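Local coordinates for protein Cys-Gly metallodipeptidase DUG1 (Saccharomyces cerevisiae, PDB 4G1P) that hydrolyses the dipeptide Cys-Gly as a metal-dependent M20-family dipeptidase and is the catalytic subunit of the glutathione-degrading DUG complex, at residues F152-L163 / A469-E477. Sequence-based numbering, arbitrary orientation.
Sequences FKASGQEFPVNL and AAYLQYYSE
The ring of Phe152 meets the helix of 469-477 obliquely at Ala469, CE1 lying 3.9 Å from CB, while the carbonyl oxygens of Ala469 and Gln157 sit at its edge, in plane, and OE1 of Gln473 near that plane. Over one face of this ring stands the edge of Phe159, with CD1 3.5 Å above the plane and offset toward the rim; CG of Phe152 in turn lies at the edge of the Phe159 ring. Although CB of Phe159 points away from the helix, a chi1 of -163° sets CG opposite the backbone N, and the ring end comes back so that CZ meets CD1 of Leu472 at 3.7 Å. The branched end of Leu472 suits this place, since its other methyl, CD2, packs against CG2 of Val161 at 4.0 Å. The apolar ring of Pro160 can lie against the helix backbone, its CG 3.7 Å from C of Leu472. Ser476, with only a CB and a hydroxyl, leaves room for the Pro160 carbonyl O, 3.3 Å from its CB. Gln473, bent at chi2 (58°), turns its amide so that NE2 donates to OE2 of Glu477 over 2.7 Å, from above the carboxylate plane. Gly156, with positive phi, ends helix 135-154 in a Schellman motif. The contact, mainly apolar and away from the zinc sites, fastens the connection between helix 135-154 and strand 162-168 against the C-terminal helix 458-477. Helix 5-14 touches Phe152 through Val8, Phe88 meets Phe159 edge-to-face, and Leu163, in strand 162-168, rests on Val99 of the neighbouring strand 96-102.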
ATOM      1  N   PHE A 152      11.804  17.106 -42.305  1.00 23.48           N
ATOM      2  CA  PHE A 152      11.449  18.031 -43.370  1.00 26.61           C
ATOM      3  C   PHE A 152      12.595  19.019 -43.567  1.00 30.35           C
ATOM      4  O   PHE A 152      13.003  19.303 -44.698  1.00 29.78           O
ATOM      5  CB  PHE A 152      10.138  18.779 -43.057  1.00 24.23           C
ATOM      6  CG  PHE A 152       8.899  18.033 -43.469  1.00 23.95           C
ATOM      7  CD1 PHE A 152       8.279  17.151 -42.597  1.00 22.48           C
ATOM      8  CD2 PHE A 152       8.370  18.195 -44.740  1.00 24.29           C
ATOM      9  CE1 PHE A 152       7.140  16.448 -42.978  1.00 23.69           C
ATOM     10  CE2 PHE A 152       7.235  17.493 -45.135  1.00 23.86           C
ATOM     11  CZ  PHE A 152       6.617  16.620 -44.252  1.00 27.30           C
ATOM     12  N   LYS A 153      13.130  19.519 -42.459  1.00 26.55           N
ATOM     13  CA  LYS A 153      14.203  20.497 -42.528  1.00 27.83           C
ATOM     14  C   LYS A 153      15.443  19.918 -43.209  1.00 27.09           C
ATOM     15  O   LYS A 153      15.960  20.499 -44.156  1.00 31.38           O
ATOM     16  CB  LYS A 153      14.534  21.031 -41.138  1.00 28.55           C
ATOM     17  CG  LYS A 153      14.454  22.545 -41.025  1.00 34.04           C
ATOM     18  CD  LYS A 153      13.977  22.983 -39.638  1.00 29.71           C
ATOM     19  CE  LYS A 153      14.769  22.272 -38.544  1.00 39.75           C
ATOM     20  NZ  LYS A 153      14.092  22.303 -37.209  1.00 35.05           N
ATOM     21  N   ALA A 154      15.896  18.760 -42.751  1.00 25.76           N
ATOM     22  CA  ALA A 154      17.101  18.128 -43.292  1.00 24.61           C
ATOM     23  C   ALA A 154      16.942  17.672 -44.740  1.00 29.78           C
ATOM     24  O   ALA A 154      17.925  17.533 -45.464  1.00 28.63           O
ATOM     25  CB  ALA A 154      17.520  16.951 -42.429  1.00 21.62           C
ATOM     26  N   SER A 155      15.706  17.419 -45.151  1.00 28.83           N
ATOM     27  CA  SER A 155      15.442  16.940 -46.495  1.00 28.92           C
ATOM     28  C   SER A 155      15.270  18.108 -47.468  1.00 32.27           C
ATOM     29  O   SER A 155      15.098  17.897 -48.663  1.00 29.90           O
ATOM     30  CB  SER A 155      14.184  16.076 -46.508  1.00 31.60           C
ATOM     31  OG  SER A 155      13.021  16.872 -46.337  1.00 34.20           O
ATOM     32  N   GLY A 156      15.309  19.333 -46.944  1.00 32.31           N
ATOM     33  CA  GLY A 156      15.115  20.523 -47.751  1.00 29.61           C
ATOM     34  C   GLY A 156      13.748  20.556 -48.417  1.00 36.70           C
ATOM     35  O   GLY A 156      13.554  21.174 -49.463  1.00 39.97           O
ATOM     36  N   GLN A 157      12.793  19.882 -47.795  1.00 37.28           N
ATOM     37  CA  GLN A 157      11.433  19.815 -48.296  1.00 35.52           C
ATOM     38  C   GLN A 157      10.516  20.790 -47.542  1.00 36.55           C
ATOM     39  O   GLN A 157      10.671  21.013 -46.342  1.00 35.23           O
ATOM     40  CB  GLN A 157      10.952  18.386 -48.141  1.00 32.72           C
ATOM     41  CG  GLN A 157      10.415  17.761 -49.387  1.00 45.74           C
ATOM     42  CD  GLN A 157      11.358  17.792 -50.590  1.00 49.58           C
ATOM     43  OE1 GLN A 157      10.901  17.819 -51.735  1.00 49.94           O
ATOM     44  NE2 GLN A 157      12.666  17.762 -50.340  1.00 43.49           N
ATOM     45  N   GLU A 158       9.563  21.383 -48.246  1.00 39.25           N
ATOM     46  CA  GLU A 158       8.679  22.372 -47.629  1.00 37.45           C
ATOM     47  C   GLU A 158       7.751  21.746 -46.584  1.00 33.40           C
ATOM     48  O   GLU A 158       7.072  20.755 -46.865  1.00 33.64           O
ATOM     49  CB  GLU A 158       7.855  23.074 -48.705  1.00 36.47           C
ATOM     50  CG  GLU A 158       7.190  24.343 -48.238  1.00 41.08           C
ATOM     51  CD  GLU A 158       6.351  24.985 -49.321  1.00 54.79           C
ATOM     52  OE1 GLU A 158       6.598  24.715 -50.519  1.00 64.39           O
ATOM     53  OE2 GLU A 158       5.437  25.760 -48.975  1.00 58.88           O
ATOM     54  N   PHE A 159       7.722  22.314 -45.379  1.00 31.86           N
ATOM     55  CA  PHE A 159       6.813  21.820 -44.346  1.00 27.63           C
ATOM     56  C   PHE A 159       5.373  22.158 -44.738  1.00 26.97           C
ATOM     57  O   PHE A 159       5.064  23.303 -45.040  1.00 28.59           O
ATOM     58  CB  PHE A 159       7.161  22.391 -42.969  1.00 21.81           C
ATOM     59  CG  PHE A 159       6.539  21.625 -41.825  1.00 24.12           C
ATOM     60  CD1 PHE A 159       6.919  20.323 -41.561  1.00 19.80           C
ATOM     61  CD2 PHE A 159       5.569  22.202 -41.030  1.00 21.57           C
ATOM     62  CE1 PHE A 159       6.351  19.623 -40.529  1.00 20.68           C
ATOM     63  CE2 PHE A 159       5.001  21.506 -39.993  1.00 20.73           C
ATOM     64  CZ  PHE A 159       5.386  20.211 -39.742  1.00 19.57           C
ATOM     65  N   PRO A 160       4.488  21.154 -44.748  1.00 23.89           N
ATOM     66  CA  PRO A 160       3.198  21.350 -45.413  1.00 20.90           C
ATOM     67  C   PRO A 160       2.160  22.151 -44.628  1.00 25.06           C
ATOM     68  O   PRO A 160       1.171  22.573 -45.228  1.00 24.95           O
ATOM     69  CB  PRO A 160       2.710  19.919 -45.641  1.00 23.93           C
ATOM     70  CG  PRO A 160       3.367  19.128 -44.571  1.00 22.99           C
ATOM     71  CD  PRO A 160       4.701  19.756 -44.339  1.00 22.00           C
ATOM     72  N   VAL A 161       2.346  22.353 -43.325  1.00 23.28           N
ATOM     73  CA  VAL A 161       1.353  23.101 -42.558  1.00 22.81           C
ATOM     74  C   VAL A 161       2.012  24.031 -41.553  1.00 22.10           C
ATOM     75  O   VAL A 161       3.216  24.030 -41.417  1.00 21.46           O
ATOM     76  CB  VAL A 161       0.368  22.174 -41.782  1.00 23.20           C
ATOM     77  CG1 VAL A 161      -0.314  21.156 -42.704  1.00 18.64           C
ATOM     78  CG2 VAL A 161       1.085  21.483 -40.619  1.00 20.58           C
ATOM     79  N   ASN A 162       1.214  24.836 -40.862  1.00 21.37           N
ATOM     80  CA  ASN A 162       1.701  25.542 -39.692  1.00 24.09           C
ATOM     81  C   ASN A 162       1.426  24.679 -38.473  1.00 26.33           C
ATOM     82  O   ASN A 162       0.275  24.373 -38.179  1.00 25.70           O
ATOM     83  CB  ASN A 162       1.010  26.888 -39.536  1.00 24.34           C
ATOM     84  CG  ASN A 162       1.176  27.774 -40.758  1.00 27.36           C
ATOM     85  OD1 ASN A 162       2.289  28.116 -41.157  1.00 26.33           O
ATOM     86  ND2 ASN A 162       0.064  28.144 -41.362  1.00 26.38           N
ATOM     87  N   LEU A 163       2.484  24.273 -37.776  1.00 21.85           N
ATOM     88  CA  LEU A 163       2.331  23.421 -36.622  1.00 22.02           C
ATOM     89  C   LEU A 163       2.178  24.259 -35.367  1.00 21.89           C
ATOM     90  O   LEU A 163       2.824  25.285 -35.217  1.00 22.80           O
ATOM     91  CB  LEU A 163       3.521  22.481 -36.486  1.00 22.47           C
ATOM     92  CG  LEU A 163       3.157  21.277 -35.628  1.00 22.09           C
ATOM     93  CD1 LEU A 163       2.098  20.435 -36.351  1.00 20.31           C
ATOM     94  CD2 LEU A 163       4.393  20.454 -35.289  1.00 20.06           C
ATOM     95  N   ALA A 469       4.408  12.258 -40.905  1.00 14.53           N
ATOM     96  CA  ALA A 469       4.857  13.120 -41.991  1.00 16.87           C
ATOM     97  C   ALA A 469       3.891  13.096 -43.182  1.00 19.10           C
ATOM     98  O   ALA A 469       3.532  14.135 -43.732  1.00 19.60           O
ATOM     99  CB  ALA A 469       6.249  12.717 -42.433  1.00 19.18           C
ATOM    100  N   ALA A 470       3.464  11.909 -43.587  1.00 16.96           N
ATOM    101  CA  ALA A 470       2.602  11.817 -44.753  1.00 21.71           C
ATOM    102  C   ALA A 470       1.234  12.396 -44.432  1.00 21.46           C
ATOM    103  O   ALA A 470       0.620  13.069 -45.264  1.00 19.66           O
ATOM    104  CB  ALA A 470       2.485  10.391 -45.236  1.00 20.06           C
ATOM    105  N   TYR A 471       0.773  12.146 -43.213  1.00 19.00           N
ATOM    106  CA  TYR A 471      -0.501  12.697 -42.773  1.00 18.41           C
ATOM    107  C   TYR A 471      -0.533  14.226 -42.848  1.00 18.41           C
ATOM    108  O   TYR A 471      -1.478  14.788 -43.389  1.00 20.29           O
ATOM    109  CB  TYR A 471      -0.870  12.202 -41.371  1.00 15.71           C
ATOM    110  CG  TYR A 471      -1.636  13.217 -40.592  1.00 15.03           C
ATOM    111  CD1 TYR A 471      -2.983  13.420 -40.821  1.00 17.96           C
ATOM    112  CD2 TYR A 471      -1.008  13.997 -39.637  1.00 16.75           C
ATOM    113  CE1 TYR A 471      -3.681  14.368 -40.113  1.00 18.63           C
ATOM    114  CE2 TYR A 471      -1.694  14.939 -38.931  1.00 17.82           C
ATOM    115  CZ  TYR A 471      -3.031  15.119 -39.168  1.00 19.40           C
ATOM    116  OH  TYR A 471      -3.717  16.063 -38.459  1.00 25.44           O
ATOM    117  N   LEU A 472       0.483  14.903 -42.326  1.00 17.07           N
ATOM    118  CA  LEU A 472       0.530  16.360 -42.459  1.00 18.02           C
ATOM    119  C   LEU A 472       0.554  16.778 -43.938  1.00 21.42           C
ATOM    120  O   LEU A 472      -0.091  17.740 -44.338  1.00 20.57           O
ATOM    121  CB  LEU A 472       1.726  16.965 -41.707  1.00 15.52           C
ATOM    122  CG  LEU A 472       1.724  16.857 -40.173  1.00 20.05           C
ATOM    123  CD1 LEU A 472       3.050  17.302 -39.586  1.00 19.01           C
ATOM    124  CD2 LEU A 472       0.601  17.673 -39.565  1.00 19.39           C
ATOM    125  N   GLN A 473       1.299  16.038 -44.744  1.00 21.25           N
ATOM    126  CA  GLN A 473       1.409  16.349 -46.149  1.00 21.32           C
ATOM    127  C   GLN A 473       0.063  16.186 -46.849  1.00 23.58           C
ATOM    128  O   GLN A 473      -0.397  17.094 -47.556  1.00 23.46           O
ATOM    129  CB  GLN A 473       2.458  15.455 -46.808  1.00 22.62           C
ATOM    130  CG  GLN A 473       2.628  15.723 -48.295  1.00 27.52           C
ATOM    131  CD  GLN A 473       3.018  17.162 -48.584  1.00 27.02           C
ATOM    132  OE1 GLN A 473       3.988  17.675 -48.035  1.00 26.73           O
ATOM    133  NE2 GLN A 473       2.259  17.818 -49.444  1.00 26.12           N
ATOM    134  N   TYR A 474      -0.570  15.034 -46.654  1.00 20.59           N
ATOM    135  CA  TYR A 474      -1.827  14.765 -47.333  1.00 20.44           C
ATOM    136  C   TYR A 474      -2.927  15.698 -46.860  1.00 24.43           C
ATOM    137  O   TYR A 474      -3.723  16.192 -47.667  1.00 27.55           O
ATOM    138  CB  TYR A 474      -2.266  13.327 -47.144  1.00 19.40           C
ATOM    139  CG  TYR A 474      -1.442  12.341 -47.916  1.00 22.33           C
ATOM    140  CD1 TYR A 474      -0.755  12.722 -49.063  1.00 25.45           C
ATOM    141  CD2 TYR A 474      -1.335  11.026 -47.491  1.00 23.38           C
ATOM    142  CE1 TYR A 474       0.018  11.803 -49.772  1.00 26.77           C
ATOM    143  CE2 TYR A 474      -0.576  10.107 -48.184  1.00 24.61           C
ATOM    144  CZ  TYR A 474       0.097  10.495 -49.321  1.00 28.00           C
ATOM    145  OH  TYR A 474       0.856   9.562 -49.992  1.00 30.11           O
ATOM    146  N   TYR A 475      -2.979  15.930 -45.555  1.00 22.45           N
ATOM    147  CA  TYR A 475      -3.965  16.843 -45.019  1.00 22.13           C
ATOM    148  C   TYR A 475      -3.831  18.207 -45.697  1.00 26.04           C
ATOM    149  O   TYR A 475      -4.834  18.801 -46.110  1.00 30.62           O
ATOM    150  CB  TYR A 475      -3.877  16.953 -43.492  1.00 20.44           C
ATOM    151  CG  TYR A 475      -4.875  17.936 -42.941  1.00 22.61           C
ATOM    152  CD1 TYR A 475      -6.226  17.630 -42.904  1.00 21.08           C
ATOM    153  CD2 TYR A 475      -4.477  19.193 -42.507  1.00 25.45           C
ATOM    154  CE1 TYR A 475      -7.146  18.531 -42.428  1.00 21.74           C
ATOM    155  CE2 TYR A 475      -5.397  20.104 -42.026  1.00 23.27           C
ATOM    156  CZ  TYR A 475      -6.726  19.763 -41.991  1.00 23.31           C
ATOM    157  OH  TYR A 475      -7.643  20.658 -41.513  1.00 28.81           O
ATOM    158  N   SER A 476      -2.597  18.681 -45.856  1.00 24.06           N
ATOM    159  CA  SER A 476      -2.358  19.966 -46.519  1.00 26.61           C
ATOM    160  C   SER A 476      -2.884  19.987 -47.958  1.00 30.17           C
ATOM    161  O   SER A 476      -3.166  21.054 -48.502  1.00 29.78           O
ATOM    162  CB  SER A 476      -0.868  20.313 -46.529  1.00 24.46           C
ATOM    163  OG  SER A 476      -0.168  19.524 -47.475  1.00 21.93           O
ATOM    164  N   GLU A 477      -3.006  18.813 -48.571  1.00 28.74           N
ATOM    165  CA  GLU A 477      -3.482  18.729 -49.952  1.00 29.73           C
ATOM    166  C   GLU A 477      -4.997  18.557 -50.071  1.00 31.39           C
ATOM    167  O   GLU A 477      -5.574  18.942 -51.075  1.00 38.17           O
ATOM    168  CB  GLU A 477      -2.761  17.619 -50.718  1.00 23.32           C
ATOM    169  CG  GLU A 477      -1.276  17.854 -50.895  1.00 22.24           C
ATOM    170  CD  GLU A 477      -0.531  16.579 -51.262  1.00 29.59           C
ATOM    171  OE1 GLU A 477      -1.187  15.544 -51.496  1.00 31.77           O
ATOM    172  OE2 GLU A 477       0.717  16.606 -51.313  1.00 35.80           O
TER